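Long-range contacts in cystathionine beta-lyases/cystathionine gamma-synthases (Corynebacterium glutamicum, PDB 5X5H), which probably catalyses the pyridoxal-phosphate-dependent joining of O-succinyl-L-homoserine and L-cysteine into L,L-cystathionine, with release of succinate, in methionine biosynthesis: residues A[53-63]-A[238-248]; A[202-212]-A[247-258]. All coordinates share one frame; numbering follows the deposited sequence.

Interaction 1 (A[53-63]-A[238-248]); sequences TRVGNPTIVAL and IPSVFDAYLTA. With PLP (pyridoxal-5'-phosphate), chain B.
Ile60 and Leu63 of helix 58-63 lie over Ala244 of helix 241-248, the tight centre of a near-parallel helix pair in this fold-type I PLP enzyme of the trans-sulfuration family. The axes of these short helical pieces approach to 8.5 Å at 30°, a closeness that the small Ala244 permits: its CB meets Ile60 CG1 at 4.0 Å, while Leu63 lays CD2 along the Ala244 backbone and sends CD1 between Thr247 CG2 and Ala248. Ile60 also reaches the turn before the second helix, CG2 against the Pro239 ring and CD1 at 3.4 Å from Pro239 O. One turn earlier, Val241 CG1 abuts the Asn57 amide at 3.4 Å from OD1. That amide is held from both ends: OD1 caps the first helix by accepting from Thr59 N, and ND2 donates in its own plane to Thr53 OG1, which is also hydrogen-bonded to Ser35 O. Asn57 CG stands opposite the backbone N (chi1 178°), which carries the amide over Val241.

Ile238 CD1 and CG2 still rest closely on the backbone of Thr53 and Arg54, but the side chains there meet loosely, Arg54 CG lying 4.5 Å from Ile238 CG2. The Arg54 side chain then leaves the interface for the cofactor held by a second subunit, where Tyr107 of that subunit also bonds its NH1. Near partly exposed Ala248, a water donates to Thr59 O and, weakly, to Ala244 O. At the cofactor, the phosphate lies at the guanidinium edge: Arg54 NE reaches O3P of PLP at 2.8 Å, and Arg54 NH1 reaches its O1P at 2.8 Å.

Interaction 2 (A[202-212]-A[247-258]); sequences TTKYIGGHSDV and TARGLKTLAVRM. With PLP (pyridoxal-5'-phosphate), chain C.
Arg257 reaches back from helix 254-258 to the carbonyl of Tyr205, tying down the loop that bears the PLP-linked Lys204 in this fold-type I enzyme. The grip is end-on, two nitrogens on one oxygen: NH1 lies 2.8 Å from Tyr205 O, in the carbonyl plane, and NH2 lies 3.0 Å from the same oxygen, nearly in line with the C=O bond. NH2 also donates to Gly250 O from above that carbonyl's plane, NE donates to Thr253 OG1, and NH1 reaches a water that in turn donates to Gly208 O. All three guanidinium nitrogens thus have acceptors. A bend at chi3 (-70°) turns the group flat between Gly208 CA on one face and Leu254 CA on the opposite one.

Gly250 O is itself shared, taking Thr253 N and Thr253 OG1 besides Arg257, beside the type I turn from Leu251 to Leu254. Gly250 CA comes 3.2 Å from Gly207 O in a CA-H...O contact, an approach that depends on Gly250 having no side chain.

At the other end of the loop, a water joins Thr202 OG1 and donates to Val212 O and Thr247 OG1; that threonine hydroxyl gives its own proton to Asp243 O. Apolar contacts add to this: Ile206 CG2 touches Leu251 CD1, side by side and pointing the same way. On the cofactor side Thr203 OG1 bonds the phosphate and Lys204 NZ is joined covalently to C4A of PLP. Met258 SD lies oblique to the Tyr205 ring in a Met-aromatic contact, and Met258 CE makes a CH-pi contact 3.6 Å from the Tyr205 ring centroid, almost straight above the face.

How the interactions relate
Helix 241-251 serves both contacts: interaction 1 packs helix 58-70 against it, and interaction 2 places the loop between strands 197-201 and 215-219 on its later turns and on the start of helix 254-273. Thr247 is shared, offering its methyl to both partners, and Asp243 CB touches Val212 CG2 where the two sites meet. Both are buried, though interaction 2 lies nearer the centre of the chain. Their chemistry differs: 53-63 with 238-248 has no direct hydrogen bond across it, whereas 202-212 with 247-258 has direct arginine-to-carbonyl bonds; water bridges both. Each includes a residue bound to a different cofactor: Arg54 to that of a second subunit, Lys204 to the chain's own.

Interaction 1 (A[53-63]-A[238-248])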
loop_
_atom_site.group_PDB
_atom_site.type_symbol
_atom_site.label_atom_id
_atom_site.label_comp_id
_atom_site.label_asym_id
_atom_site.label_seq_id
_atom_site.Cartn_x
_atom_site.Cartn_y
_atom_site.Cartn_z
ATOM N N THR A 53 -9.249 -12.933 -8.544
ATOM C CA THR A 53 -9.051 -11.518 -8.909
ATOM C C THR A 53 -8.725 -11.278 -10.372
ATOM O O THR A 53 -9.163 -10.294 -10.907
ATOM C CB THR A 53 -8.045 -10.971 -7.902
ATOM O OG1 THR A 53 -8.755 -10.747 -6.684
ATOM C CG2 THR A 53 -7.384 -9.628 -8.357
ATOM N N ARG A 54 -8.023 -12.189 -11.042
ATOM C CA ARG A 54 -7.800 -11.990 -12.478
ATOM C C ARG A 54 -9.086 -11.977 -13.275
ATOM O O ARG A 54 -9.216 -11.253 -14.278
ATOM C CB ARG A 54 -6.883 -13.131 -12.989
ATOM C CG ARG A 54 -6.741 -13.023 -14.525
ATOM C CD ARG A 54 -5.679 -13.840 -15.156
ATOM N NE ARG A 54 -5.391 -15.085 -14.619
ATOM C CZ ARG A 54 -6.112 -16.201 -14.730
ATOM N NH1 ARG A 54 -5.721 -17.271 -14.142
ATOM N NH2 ARG A 54 -7.260 -16.221 -15.366
ATOM N N VAL A 55 -10.128 -12.672 -12.826
ATOM C CA VAL A 55 -11.453 -12.631 -13.461
ATOM C C VAL A 55 -12.361 -11.526 -13.006
ATOM O O VAL A 55 -13.399 -11.231 -13.612
ATOM C CB VAL A 55 -12.099 -14.060 -13.312
ATOM C CG1 VAL A 55 -13.522 -14.037 -13.618
ATOM C CG2 VAL A 55 -11.271 -15.004 -14.201
ATOM N N GLY A 56 -12.111 -10.930 -11.837
ATOM C CA GLY A 56 -12.861 -9.824 -11.287
ATOM C C GLY A 56 -12.515 -9.537 -9.856
ATOM O O GLY A 56 -12.355 -10.500 -9.083
ATOM N N ASN A 57 -12.477 -8.255 -9.444
ATOM C CA ASN A 57 -12.324 -7.896 -8.011
ATOM C C ASN A 57 -13.101 -6.652 -7.757
ATOM O O ASN A 57 -13.012 -5.701 -8.580
ATOM C CB ASN A 57 -10.804 -7.739 -7.746
ATOM C CG ASN A 57 -10.498 -7.330 -6.329
ATOM O OD1 ASN A 57 -10.794 -6.238 -5.913
ATOM N ND2 ASN A 57 -9.798 -8.220 -5.627
ATOM N N PRO A 58 -13.764 -6.481 -6.613
ATOM C CA PRO A 58 -14.593 -5.299 -6.381
ATOM C C PRO A 58 -13.869 -3.981 -6.416
ATOM O O PRO A 58 -14.455 -2.918 -6.736
ATOM C CB PRO A 58 -15.263 -5.563 -5.079
ATOM C CG PRO A 58 -14.841 -6.880 -4.650
ATOM C CD PRO A 58 -13.845 -7.459 -5.508
ATOM N N THR A 59 -12.625 -3.947 -5.944
ATOM C CA THR A 59 -11.856 -2.701 -5.902
ATOM C C THR A 59 -11.569 -2.222 -7.323
ATOM O O THR A 59 -11.688 -1.042 -7.614
ATOM C CB THR A 59 -10.566 -2.855 -5.135
ATOM O OG1 THR A 59 -10.788 -3.388 -3.805
ATOM C CG2 THR A 59 -9.777 -1.552 -5.087
ATOM N N ILE A 60 -11.307 -3.152 -8.213
ATOM C CA ILE A 60 -11.055 -2.834 -9.661
ATOM C C ILE A 60 -12.368 -2.445 -10.300
ATOM O O ILE A 60 -12.450 -1.424 -11.033
ATOM C CB ILE A 60 -10.406 -4.043 -10.364
ATOM C CG1 ILE A 60 -9.105 -4.398 -9.664
ATOM C CG2 ILE A 60 -10.241 -3.756 -11.858
ATOM C CD1 ILE A 60 -8.407 -5.660 -10.202
ATOM N N VAL A 61 -13.443 -3.148 -10.046
ATOM C CA VAL A 61 -14.760 -2.829 -10.652
ATOM C C VAL A 61 -15.230 -1.454 -10.220
ATOM O O VAL A 61 -15.796 -0.697 -11.027
ATOM C CB VAL A 61 -15.779 -3.940 -10.318
ATOM C CG1 VAL A 61 -17.180 -3.484 -10.716
ATOM C CG2 VAL A 61 -15.388 -5.179 -11.062
ATOM N N ALA A 62 -14.924 -1.017 -9.004
ATOM C CA ALA A 62 -15.267 0.357 -8.580
ATOM C C ALA A 62 -14.655 1.400 -9.487
ATOM O O ALA A 62 -15.322 2.367 -9.929
ATOM C CB ALA A 62 -14.965 0.602 -7.096
ATOM N N LEU A 63 -13.377 1.221 -9.779
ATOM C CA LEU A 63 -12.691 2.113 -10.734
ATOM C C LEU A 63 -13.306 2.118 -12.125
ATOM O O LEU A 63 -13.622 3.200 -12.699
ATOM C CB LEU A 63 -11.231 1.779 -10.806
ATOM C CG LEU A 63 -10.428 2.486 -11.903
ATOM C CD1 LEU A 63 -10.408 4.001 -11.750
ATOM C CD2 LEU A 63 -9.073 1.900 -12.026
ATOM N N ILE A 238 -4.174 -7.431 -15.864
ATOM C CA ILE A 238 -5.089 -6.793 -14.928
ATOM C C ILE A 238 -4.327 -5.892 -13.948
ATOM O O ILE A 238 -3.156 -6.151 -13.568
ATOM C CB ILE A 238 -5.865 -7.784 -14.100
ATOM C CG1 ILE A 238 -4.988 -8.758 -13.253
ATOM C CG2 ILE A 238 -6.769 -8.600 -15.044
ATOM C CD1 ILE A 238 -5.724 -8.953 -11.955
ATOM N N PRO A 239 -4.951 -4.767 -13.496
ATOM C CA PRO A 239 -4.291 -3.888 -12.523
ATOM C C PRO A 239 -4.246 -4.545 -11.152
ATOM O O PRO A 239 -5.077 -5.394 -10.805
ATOM C CB PRO A 239 -5.205 -2.671 -12.471
ATOM C CG PRO A 239 -6.439 -3.108 -13.027
ATOM C CD PRO A 239 -6.312 -4.376 -13.748
ATOM N N SER A 240 -3.275 -4.164 -10.354
ATOM C CA SER A 240 -3.280 -4.422 -8.918
ATOM C C SER A 240 -4.456 -3.749 -8.228
ATOM O O SER A 240 -4.921 -2.638 -8.616
ATOM C CB SER A 240 -2.020 -3.712 -8.340
ATOM O OG SER A 240 -1.977 -3.715 -6.956
ATOM N N VAL A 241 -4.970 -4.312 -7.156
ATOM C CA VAL A 241 -6.021 -3.682 -6.383
ATOM C C VAL A 241 -5.502 -2.407 -5.745
ATOM O O VAL A 241 -6.230 -1.433 -5.562
ATOM C CB VAL A 241 -6.724 -4.557 -5.335
ATOM C CG1 VAL A 241 -7.426 -5.711 -5.999
ATOM C CG2 VAL A 241 -5.722 -5.013 -4.283
ATOM N N PHE A 242 -4.235 -2.360 -5.351
ATOM C CA PHE A 242 -3.685 -1.148 -4.741
ATOM C C PHE A 242 -3.680 -0.078 -5.814
ATOM O O PHE A 242 -4.006 1.088 -5.542
ATOM C CB PHE A 242 -2.227 -1.403 -4.207
ATOM C CG PHE A 242 -2.172 -2.324 -3.088
ATOM C CD1 PHE A 242 -2.376 -1.856 -1.775
ATOM C CD2 PHE A 242 -1.994 -3.696 -3.301
ATOM C CE1 PHE A 242 -2.424 -2.732 -0.679
ATOM C CE2 PHE A 242 -2.019 -4.548 -2.179
ATOM C CZ PHE A 242 -2.218 -4.057 -0.941
ATOM N N ASP A 243 -3.256 -0.402 -7.025
ATOM C CA ASP A 243 -3.201 0.603 -8.103
ATOM C C ASP A 243 -4.606 1.047 -8.441
ATOM O O ASP A 243 -4.844 2.235 -8.680
ATOM C CB ASP A 243 -2.520 0.020 -9.311
ATOM C CG ASP A 243 -0.976 -0.001 -9.131
ATOM O OD1 ASP A 243 -0.431 0.400 -8.064
ATOM O OD2 ASP A 243 -0.355 -0.400 -10.130
ATOM N N ALA A 244 -5.599 0.150 -8.529
ATOM C CA ALA A 244 -6.970 0.569 -8.875
ATOM C C ALA A 244 -7.523 1.476 -7.776
ATOM O O ALA A 244 -8.249 2.452 -8.093
ATOM C CB ALA A 244 -7.871 -0.614 -8.982
ATOM N N TYR A 245 -7.194 1.257 -6.513
ATOM C CA TYR A 245 -7.594 2.172 -5.445
ATOM C C TYR A 245 -6.934 3.534 -5.615
ATOM O O TYR A 245 -7.637 4.580 -5.542
ATOM C CB TYR A 245 -7.182 1.599 -4.044
ATOM C CG TYR A 245 -7.564 2.583 -2.955
ATOM C CD1 TYR A 245 -8.832 2.671 -2.517
ATOM C CD2 TYR A 245 -6.611 3.435 -2.444
ATOM C CE1 TYR A 245 -9.243 3.583 -1.612
ATOM C CE2 TYR A 245 -6.981 4.423 -1.532
ATOM C CZ TYR A 245 -8.333 4.499 -1.147
ATOM O OH TYR A 245 -8.778 5.522 -0.246
ATOM N N LEU A 246 -5.634 3.564 -5.876
ATOM C CA LEU A 246 -4.893 4.834 -6.055
ATOM C C LEU A 246 -5.375 5.632 -7.259
ATOM O O LEU A 246 -5.467 6.871 -7.226
ATOM C CB LEU A 246 -3.394 4.637 -6.092
ATOM C CG LEU A 246 -2.831 4.248 -4.731
ATOM C CD1 LEU A 246 -1.405 3.840 -5.080
ATOM C CD2 LEU A 246 -2.912 5.387 -3.736
ATOM N N THR A 247 -5.622 4.930 -8.357
ATOM C CA THR A 247 -6.174 5.552 -9.552
ATOM C C THR A 247 -7.511 6.214 -9.216
ATOM O O THR A 247 -7.773 7.385 -9.610
ATOM C CB THR A 247 -6.288 4.605 -10.740
ATOM O OG1 THR A 247 -4.993 4.002 -11.042
ATOM C CG2 THR A 247 -6.868 5.296 -11.987
ATOM N N ALA A 248 -8.436 5.448 -8.643
ATOM C CA ALA A 248 -9.736 6.026 -8.272
ATOM C C ALA A 248 -9.608 7.130 -7.283
ATOM O O ALA A 248 -10.371 8.095 -7.350
ATOM C CB ALA A 248 -10.608 4.918 -7.740
HETATM N N1 PLP B . -0.111 -21.966 -14.503
HETATM C C2 PLP B . -0.522 -22.693 -13.488
HETATM C C2A PLP B . 0.107 -24.034 -13.319
HETATM C C3 PLP B . -1.344 -22.151 -12.556
HETATM O O3 PLP B . -1.782 -22.852 -11.456
HETATM C C4 PLP B . -1.848 -20.846 -12.688
HETATM C C4A PLP B . -2.759 -20.296 -11.668
HETATM C C5 PLP B . -1.536 -20.131 -13.869
HETATM C C6 PLP B . -0.645 -20.746 -14.731
HETATM C C5A PLP B . -2.107 -18.756 -14.211
HETATM O O4P PLP B . -1.536 -17.709 -13.357
HETATM P P PLP B . -2.395 -16.434 -12.973
HETATM O O1P PLP B . -3.645 -16.923 -12.268
HETATM O O2P PLP B . -1.380 -15.710 -12.109
HETATM O O3P PLP B . -2.694 -15.663 -14.261
HETATM O O HOH W 1 -11.042 1.632 -6.844
#

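Interaction 2 (A[202-212]-A[247-258])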
loop_
_atom_site.group_PDB
_atom_site.type_symbol
_atom_site.label_atom_id
_atom_site.label_comp_id
_atom_site.label_asym_id
_atom_site.label_seq_id
_atom_site.Cartn_x
_atom_site.Cartn_y
_atom_site.Cartn_z
ATOM N N THR A 202 -4.697 5.708 -17.830
ATOM C CA THR A 202 -4.994 6.328 -16.554
ATOM C C THR A 202 -3.757 6.718 -15.830
ATOM O O THR A 202 -3.799 7.470 -14.827
ATOM C CB THR A 202 -5.890 5.435 -15.726
ATOM O OG1 THR A 202 -5.211 4.197 -15.398
ATOM C CG2 THR A 202 -7.165 5.045 -16.408
ATOM N N THR A 203 -2.563 6.267 -16.310
ATOM C CA THR A 203 -1.260 6.745 -15.857
ATOM C C THR A 203 -1.146 8.239 -15.797
ATOM O O THR A 203 -0.335 8.771 -15.029
ATOM C CB THR A 203 -0.223 6.169 -16.846
ATOM O OG1 THR A 203 -0.444 4.759 -16.985
ATOM C CG2 THR A 203 1.185 6.383 -16.314
ATOM N N LYS A 204 -1.850 8.888 -16.702
ATOM C CA LYS A 204 -1.744 10.323 -16.926
ATOM C C LYS A 204 -2.762 11.106 -16.079
ATOM O O LYS A 204 -2.635 11.043 -14.878
ATOM C CB LYS A 204 -1.805 10.589 -18.432
ATOM C CG LYS A 204 -1.000 9.766 -19.374
ATOM C CD LYS A 204 0.357 9.597 -18.973
ATOM C CE LYS A 204 1.245 8.725 -20.013
ATOM N NZ LYS A 204 1.056 8.625 -21.518
ATOM N N TYR A 205 -3.701 11.812 -16.654
ATOM C CA TYR A 205 -4.615 12.636 -15.900
ATOM C C TYR A 205 -5.555 11.961 -14.951
ATOM O O TYR A 205 -5.884 12.558 -13.880
ATOM C CB TYR A 205 -5.428 13.592 -16.812
ATOM C CG TYR A 205 -4.666 14.670 -17.543
ATOM C CD1 TYR A 205 -4.259 15.753 -16.878
ATOM C CD2 TYR A 205 -4.297 14.502 -18.869
ATOM C CE1 TYR A 205 -3.589 16.776 -17.543
ATOM C CE2 TYR A 205 -3.578 15.487 -19.510
ATOM C CZ TYR A 205 -3.231 16.590 -18.821
ATOM O OH TYR A 205 -2.532 17.633 -19.478
ATOM N N ILE A 206 -6.110 10.805 -15.326
ATOM C CA ILE A 206 -7.109 10.183 -14.460
ATOM C C ILE A 206 -6.515 9.860 -13.065
ATOM O O ILE A 206 -7.067 10.298 -12.035
ATOM C CB ILE A 206 -7.761 8.997 -15.155
ATOM C CG1 ILE A 206 -8.725 9.528 -16.191
ATOM C CG2 ILE A 206 -8.419 8.034 -14.182
ATOM C CD1 ILE A 206 -9.195 8.445 -17.165
ATOM N N GLY A 207 -5.385 9.165 -12.984
ATOM C CA GLY A 207 -4.688 9.040 -11.711
ATOM C C GLY A 207 -4.183 10.319 -11.164
ATOM O O GLY A 207 -4.334 10.603 -9.996
ATOM N N GLY A 208 -3.462 11.036 -12.036
ATOM C CA GLY A 208 -3.089 12.428 -11.762
ATOM C C GLY A 208 -1.910 12.733 -10.900
ATOM O O GLY A 208 -1.573 13.879 -10.671
ATOM N N HIS A 209 -1.317 11.680 -10.293
ATOM C CA HIS A 209 -0.277 11.825 -9.227
ATOM C C HIS A 209 1.011 11.099 -9.580
ATOM O O HIS A 209 1.907 10.969 -8.726
ATOM C CB HIS A 209 -0.823 11.516 -7.859
ATOM C CG HIS A 209 -2.013 12.347 -7.497
ATOM N ND1 HIS A 209 -2.022 13.363 -6.527
ATOM C CD2 HIS A 209 -3.240 12.267 -7.986
ATOM C CE1 HIS A 209 -3.237 13.906 -6.561
ATOM N NE2 HIS A 209 -4.007 13.239 -7.405
ATOM N N SER A 210 1.145 10.709 -10.874
ATOM C CA SER A 210 2.379 10.122 -11.365
ATOM C C SER A 210 2.877 8.983 -10.584
ATOM O O SER A 210 4.082 8.854 -10.378
ATOM C CB SER A 210 3.480 11.165 -11.509
ATOM O OG SER A 210 2.974 12.224 -12.390
ATOM N N ASP A 211 1.971 8.183 -10.032
ATOM C CA ASP A 211 2.346 7.063 -9.164
ATOM C C ASP A 211 1.734 5.751 -9.440
ATOM O O ASP A 211 1.960 4.755 -8.694
ATOM C CB ASP A 211 2.204 7.411 -7.694
ATOM C CG ASP A 211 0.822 7.778 -7.289
ATOM O OD1 ASP A 211 -0.163 7.727 -8.079
ATOM O OD2 ASP A 211 0.606 8.143 -6.061
ATOM N N VAL A 212 0.951 5.645 -10.480
ATOM C CA VAL A 212 0.291 4.375 -10.838
ATOM C C VAL A 212 0.187 4.306 -12.379
ATOM O O VAL A 212 -0.419 5.181 -12.988
ATOM C CB VAL A 212 -1.067 4.151 -10.148
ATOM C CG1 VAL A 212 -1.926 5.377 -10.083
ATOM C CG2 VAL A 212 -1.815 3.025 -10.760
ATOM N N THR A 247 -5.622 4.930 -8.357
ATOM C CA THR A 247 -6.174 5.552 -9.552
ATOM C C THR A 247 -7.511 6.214 -9.216
ATOM O O THR A 247 -7.773 7.385 -9.610
ATOM C CB THR A 247 -6.288 4.605 -10.740
ATOM O OG1 THR A 247 -4.993 4.002 -11.042
ATOM C CG2 THR A 247 -6.868 5.296 -11.987
ATOM N N ALA A 248 -8.436 5.448 -8.643
ATOM C CA ALA A 248 -9.736 6.026 -8.272
ATOM C C ALA A 248 -9.608 7.130 -7.283
ATOM O O ALA A 248 -10.371 8.095 -7.350
ATOM C CB ALA A 248 -10.608 4.918 -7.740
ATOM N N ARG A 249 -8.658 7.055 -6.356
ATOM C CA ARG A 249 -8.429 8.152 -5.423
ATOM C C ARG A 249 -8.052 9.460 -6.137
ATOM O O ARG A 249 -8.572 10.497 -5.879
ATOM C CB ARG A 249 -7.344 7.733 -4.405
ATOM C CG ARG A 249 -7.099 8.801 -3.291
ATOM C CD ARG A 249 -5.896 8.401 -2.482
ATOM N NE ARG A 249 -5.799 8.963 -1.174
ATOM C CZ ARG A 249 -5.002 9.962 -0.734
ATOM N NH1 ARG A 249 -4.298 10.679 -1.603
ATOM N NH2 ARG A 249 -4.884 10.168 0.532
ATOM N N GLY A 250 -7.104 9.291 -7.077
ATOM C CA GLY A 250 -6.738 10.425 -7.866
ATOM C C GLY A 250 -7.880 10.991 -8.660
ATOM O O GLY A 250 -8.017 12.235 -8.844
ATOM N N LEU A 251 -8.700 10.120 -9.248
ATOM C CA LEU A 251 -9.824 10.536 -10.091
ATOM C C LEU A 251 -10.850 11.439 -9.350
ATOM O O LEU A 251 -11.517 12.279 -9.978
ATOM C CB LEU A 251 -10.453 9.277 -10.674
ATOM C CG LEU A 251 -11.646 9.414 -11.554
ATOM C CD1 LEU A 251 -11.367 10.397 -12.752
ATOM C CD2 LEU A 251 -12.066 8.030 -11.993
ATOM N N LYS A 252 -10.881 11.297 -8.024
ATOM C CA LYS A 252 -11.803 12.132 -7.245
ATOM C C LYS A 252 -11.545 13.620 -7.356
ATOM O O LYS A 252 -12.423 14.444 -7.056
ATOM C CB LYS A 252 -11.823 11.659 -5.782
ATOM C CG LYS A 252 -12.322 10.244 -5.604
ATOM C CD LYS A 252 -12.327 9.840 -4.125
ATOM C CE LYS A 252 -12.813 8.402 -4.048
ATOM N NZ LYS A 252 -12.911 7.972 -2.568
ATOM N N THR A 253 -10.332 14.025 -7.761
ATOM C CA THR A 253 -9.965 15.440 -7.947
ATOM C C THR A 253 -9.752 15.816 -9.438
ATOM O O THR A 253 -9.244 16.895 -9.684
ATOM C CB THR A 253 -8.704 15.815 -7.148
ATOM O OG1 THR A 253 -7.580 14.974 -7.466
ATOM C CG2 THR A 253 -9.000 15.750 -5.674
ATOM N N LEU A 254 -10.188 14.983 -10.370
ATOM C CA LEU A 254 -9.941 15.284 -11.792
ATOM C C LEU A 254 -10.479 16.634 -12.223
ATOM O O LEU A 254 -9.738 17.413 -12.847
ATOM C CB LEU A 254 -10.432 14.158 -12.680
ATOM C CG LEU A 254 -10.259 14.413 -14.201
ATOM C CD1 LEU A 254 -8.809 14.580 -14.617
ATOM C CD2 LEU A 254 -10.865 13.267 -14.991
ATOM N N ALA A 255 -11.719 16.914 -11.884
ATOM C CA ALA A 255 -12.264 18.210 -12.332
ATOM C C ALA A 255 -11.498 19.344 -11.795
ATOM O O ALA A 255 -11.156 20.325 -12.494
ATOM C CB ALA A 255 -13.709 18.368 -11.949
ATOM N N VAL A 256 -11.180 19.402 -10.485
ATOM C CA VAL A 256 -10.470 20.532 -9.882
ATOM C C VAL A 256 -9.030 20.625 -10.387
ATOM O O VAL A 256 -8.482 21.694 -10.547
ATOM C CB VAL A 256 -10.567 20.656 -8.334
ATOM C CG1 VAL A 256 -12.051 20.920 -7.973
ATOM C CG2 VAL A 256 -10.016 19.434 -7.644
ATOM N N ARG A 257 -8.393 19.459 -10.614
ATOM C CA ARG A 257 -7.082 19.469 -11.209
ATOM C C ARG A 257 -7.152 20.019 -12.620
ATOM O O ARG A 257 -6.339 20.906 -12.942
ATOM C CB ARG A 257 -6.457 18.080 -11.182
ATOM C CG ARG A 257 -6.036 17.628 -9.773
ATOM C CD ARG A 257 -5.339 16.259 -9.773
ATOM N NE ARG A 257 -6.202 15.127 -10.071
ATOM C CZ ARG A 257 -6.312 14.450 -11.171
ATOM N NH1 ARG A 257 -5.597 14.794 -12.252
ATOM N NH2 ARG A 257 -7.113 13.414 -11.264
ATOM N N MET A 258 -7.970 19.416 -13.456
ATOM C CA MET A 258 -7.980 19.817 -14.880
ATOM C C MET A 258 -8.336 21.284 -15.034
ATOM O O MET A 258 -7.770 21.935 -15.928
ATOM C CB MET A 258 -8.849 18.887 -15.652
ATOM C CG MET A 258 -8.760 19.123 -17.175
ATOM S SD MET A 258 -7.086 18.928 -17.919
ATOM C CE MET A 258 -7.148 17.263 -18.522
HETATM N N1 PLP C . -1.861 6.980 -25.312
HETATM C C2 PLP C . -1.388 8.181 -25.066
HETATM C C2A PLP C . -2.043 9.322 -25.768
HETATM C C3 PLP C . -0.471 8.360 -24.084
HETATM O O3 PLP C . 0.037 9.597 -23.760
HETATM C C4 PLP C . 0.062 7.275 -23.367
HETATM C C4A PLP C . 1.075 7.503 -22.321
HETATM C C5 PLP C . -0.328 5.970 -23.753
HETATM C C6 PLP C . -1.310 5.895 -24.725
HETATM C C5A PLP C . 0.256 4.692 -23.155
HETATM O O4P PLP C . -0.205 4.485 -21.777
HETATM P P PLP C . 0.726 3.750 -20.725
HETATM O O1P PLP C . 2.015 4.542 -20.627
HETATM O O2P PLP C . -0.187 3.808 -19.515
HETATM O O3P PLP C . 0.937 2.313 -21.207
HETATM O O HOH W 2 -3.517 4.569 -13.304
HETATM O O HOH W 3 -3.162 16.098 -12.365
#